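Local coordinates for ActII protein (Streptomyces coelicolor, PDB 2OPT) that probably binds DNA as a TetR-family transcriptional repressor, through a predicted helix-turn-helix motif, at residues E77-M82 with M118-S123. Residues are numbered along the deposited sequence; the frame is centred on the assembly and turned at random.
Sequences EQVKEM and MNLLRS
In the all-helical C-terminal domain of this TetR-family protein, segments 77-82 and 118-123, on helices 75-92 and 108-123, run nearly antiparallel, at 157°, and L120 reaches across to Q78, V79 and M82. The axes of the two segments come no closer than 10.6 Å, so a long branched side chain suits the gap. A chi1 of -173° puts L120 CG anti to the backbone N, and from there both methyls reach Q78 on the facing helix. L120 CD2 lies against the backbone, 3.9 Å from Q78 O, and touches V79 CG2 at 4.2 Å; the sulphur SD of M82 comes more loosely to the same methyl. L120 CD1 sits 3.5 Å from Q78 OE1, and both methyls are 4.1 Å from Q78 CB. A glutamine serves here because its aliphatic part packs on leucine while its buried amide is satisfied by the backbone of the preceding loop, OE1 taking the N-H of E71 and NE2 giving to E69 O. An alanine in place of L120 would probably open a gap beside Q78 and V79 and take from M82 SD its loose contact with the leucine methyl. The short, branched V79 turns CG2 to L120 and also to L121 CD2, at 4.4 Å; L138 of helix 128-150 packs on both V79 and L121. L120 O accepts bonds from S123 OG and from the indole NE1 of W75.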
# COMPACT_ATOMS: atom_id res chain seq x y z
N GLU A 77 -0.11 -14.54 -17.75
CA GLU A 77 -0.01 -15.54 -16.74
C GLU A 77 1.38 -15.57 -16.08
O GLU A 77 1.50 -15.94 -14.95
CB GLU A 77 -0.40 -16.89 -17.35
CG GLU A 77 -1.86 -16.95 -17.80
CD GLU A 77 -2.87 -16.92 -16.62
OE1 GLU A 77 -2.79 -17.79 -15.73
OE2 GLU A 77 -3.76 -16.03 -16.60
N GLN A 78 2.44 -15.19 -16.81
CA GLN A 78 3.78 -15.14 -16.21
C GLN A 78 3.90 -14.00 -15.19
O GLN A 78 4.59 -14.11 -14.18
CB GLN A 78 4.85 -15.00 -17.29
CG GLN A 78 5.16 -16.27 -17.99
CD GLN A 78 6.43 -16.19 -18.79
OE1 GLN A 78 6.60 -15.34 -19.66
NE2 GLN A 78 7.29 -17.17 -18.58
N VAL A 79 3.27 -12.86 -15.49
CA VAL A 79 3.21 -11.74 -14.54
C VAL A 79 2.42 -12.21 -13.31
O VAL A 79 2.88 -12.10 -12.18
CB VAL A 79 2.60 -10.49 -15.21
CG1 VAL A 79 2.63 -9.30 -14.27
CG2 VAL A 79 3.45 -10.13 -16.41
N LYS A 80 1.23 -12.74 -13.49
CA LYS A 80 0.56 -13.39 -12.36
C LYS A 80 1.46 -14.28 -11.55
O LYS A 80 1.51 -14.15 -10.31
CB LYS A 80 -0.64 -14.19 -12.86
CG LYS A 80 -1.73 -13.27 -13.38
CD LYS A 80 -2.98 -14.03 -13.83
CE LYS A 80 -4.09 -13.01 -14.14
NZ LYS A 80 -5.27 -13.78 -14.59
N GLU A 81 2.15 -15.19 -12.23
CA GLU A 81 3.04 -16.19 -11.61
C GLU A 81 4.08 -15.54 -10.72
O GLU A 81 4.34 -15.98 -9.59
CB GLU A 81 3.79 -17.00 -12.68
CG GLU A 81 5.04 -17.75 -12.12
CD GLU A 81 5.96 -18.38 -13.19
OE1 GLU A 81 5.64 -18.37 -14.39
OE2 GLU A 81 7.02 -18.93 -12.79
N MET A 82 4.73 -14.52 -11.26
CA MET A 82 5.76 -13.77 -10.53
C MET A 82 5.18 -13.05 -9.33
O MET A 82 5.83 -12.94 -8.29
CB MET A 82 6.45 -12.78 -11.47
CG MET A 82 7.06 -11.58 -10.77
SD MET A 82 7.41 -10.23 -11.91
CE MET A 82 5.92 -9.26 -11.76
N MET A 118 11.65 -6.36 -14.96
CA MET A 118 11.55 -5.42 -16.04
C MET A 118 11.75 -6.09 -17.39
O MET A 118 11.10 -5.71 -18.35
CB MET A 118 12.62 -4.34 -15.87
CG MET A 118 12.32 -3.46 -14.67
SD MET A 118 10.70 -2.64 -14.79
CE MET A 118 10.34 -2.41 -13.06
N ASN A 119 12.65 -7.08 -17.47
CA ASN A 119 12.76 -7.83 -18.70
C ASN A 119 11.39 -8.38 -19.09
O ASN A 119 10.98 -8.25 -20.26
CB ASN A 119 13.82 -8.95 -18.60
CG ASN A 119 14.33 -9.39 -19.95
OD1 ASN A 119 14.65 -8.58 -20.80
ND2 ASN A 119 14.43 -10.69 -20.15
N LEU A 120 10.68 -8.98 -18.14
CA LEU A 120 9.38 -9.61 -18.45
C LEU A 120 8.34 -8.58 -18.89
O LEU A 120 7.60 -8.78 -19.86
CB LEU A 120 8.82 -10.34 -17.23
CG LEU A 120 7.54 -11.21 -17.36
CD1 LEU A 120 7.62 -12.21 -18.50
CD2 LEU A 120 7.20 -11.91 -16.04
N LEU A 121 8.26 -7.49 -18.14
CA LEU A 121 7.29 -6.42 -18.43
C LEU A 121 7.48 -5.81 -19.81
O LEU A 121 6.54 -5.75 -20.61
CB LEU A 121 7.30 -5.35 -17.33
CG LEU A 121 6.84 -5.83 -15.94
CD1 LEU A 121 7.19 -4.83 -14.82
CD2 LEU A 121 5.36 -6.26 -15.86
N ARG A 122 8.70 -5.41 -20.13
CA ARG A 122 9.03 -4.95 -21.47
C ARG A 122 8.80 -5.95 -22.60
O ARG A 122 8.43 -5.58 -23.71
CB ARG A 122 10.46 -4.43 -21.53
CG ARG A 122 10.70 -3.29 -20.58
CD ARG A 122 11.33 -2.14 -21.27
NE ARG A 122 12.76 -2.28 -21.19
CZ ARG A 122 13.66 -1.64 -21.93
NH1 ARG A 122 13.28 -0.74 -22.86
NH2 ARG A 122 14.94 -1.92 -21.74
N SER A 123 9.05 -7.22 -22.33
CA SER A 123 8.81 -8.25 -23.32
C SER A 123 7.34 -8.28 -23.75
O SER A 123 7.03 -8.76 -24.81
CB SER A 123 9.22 -9.61 -22.79
OG SER A 123 8.18 -10.10 -21.96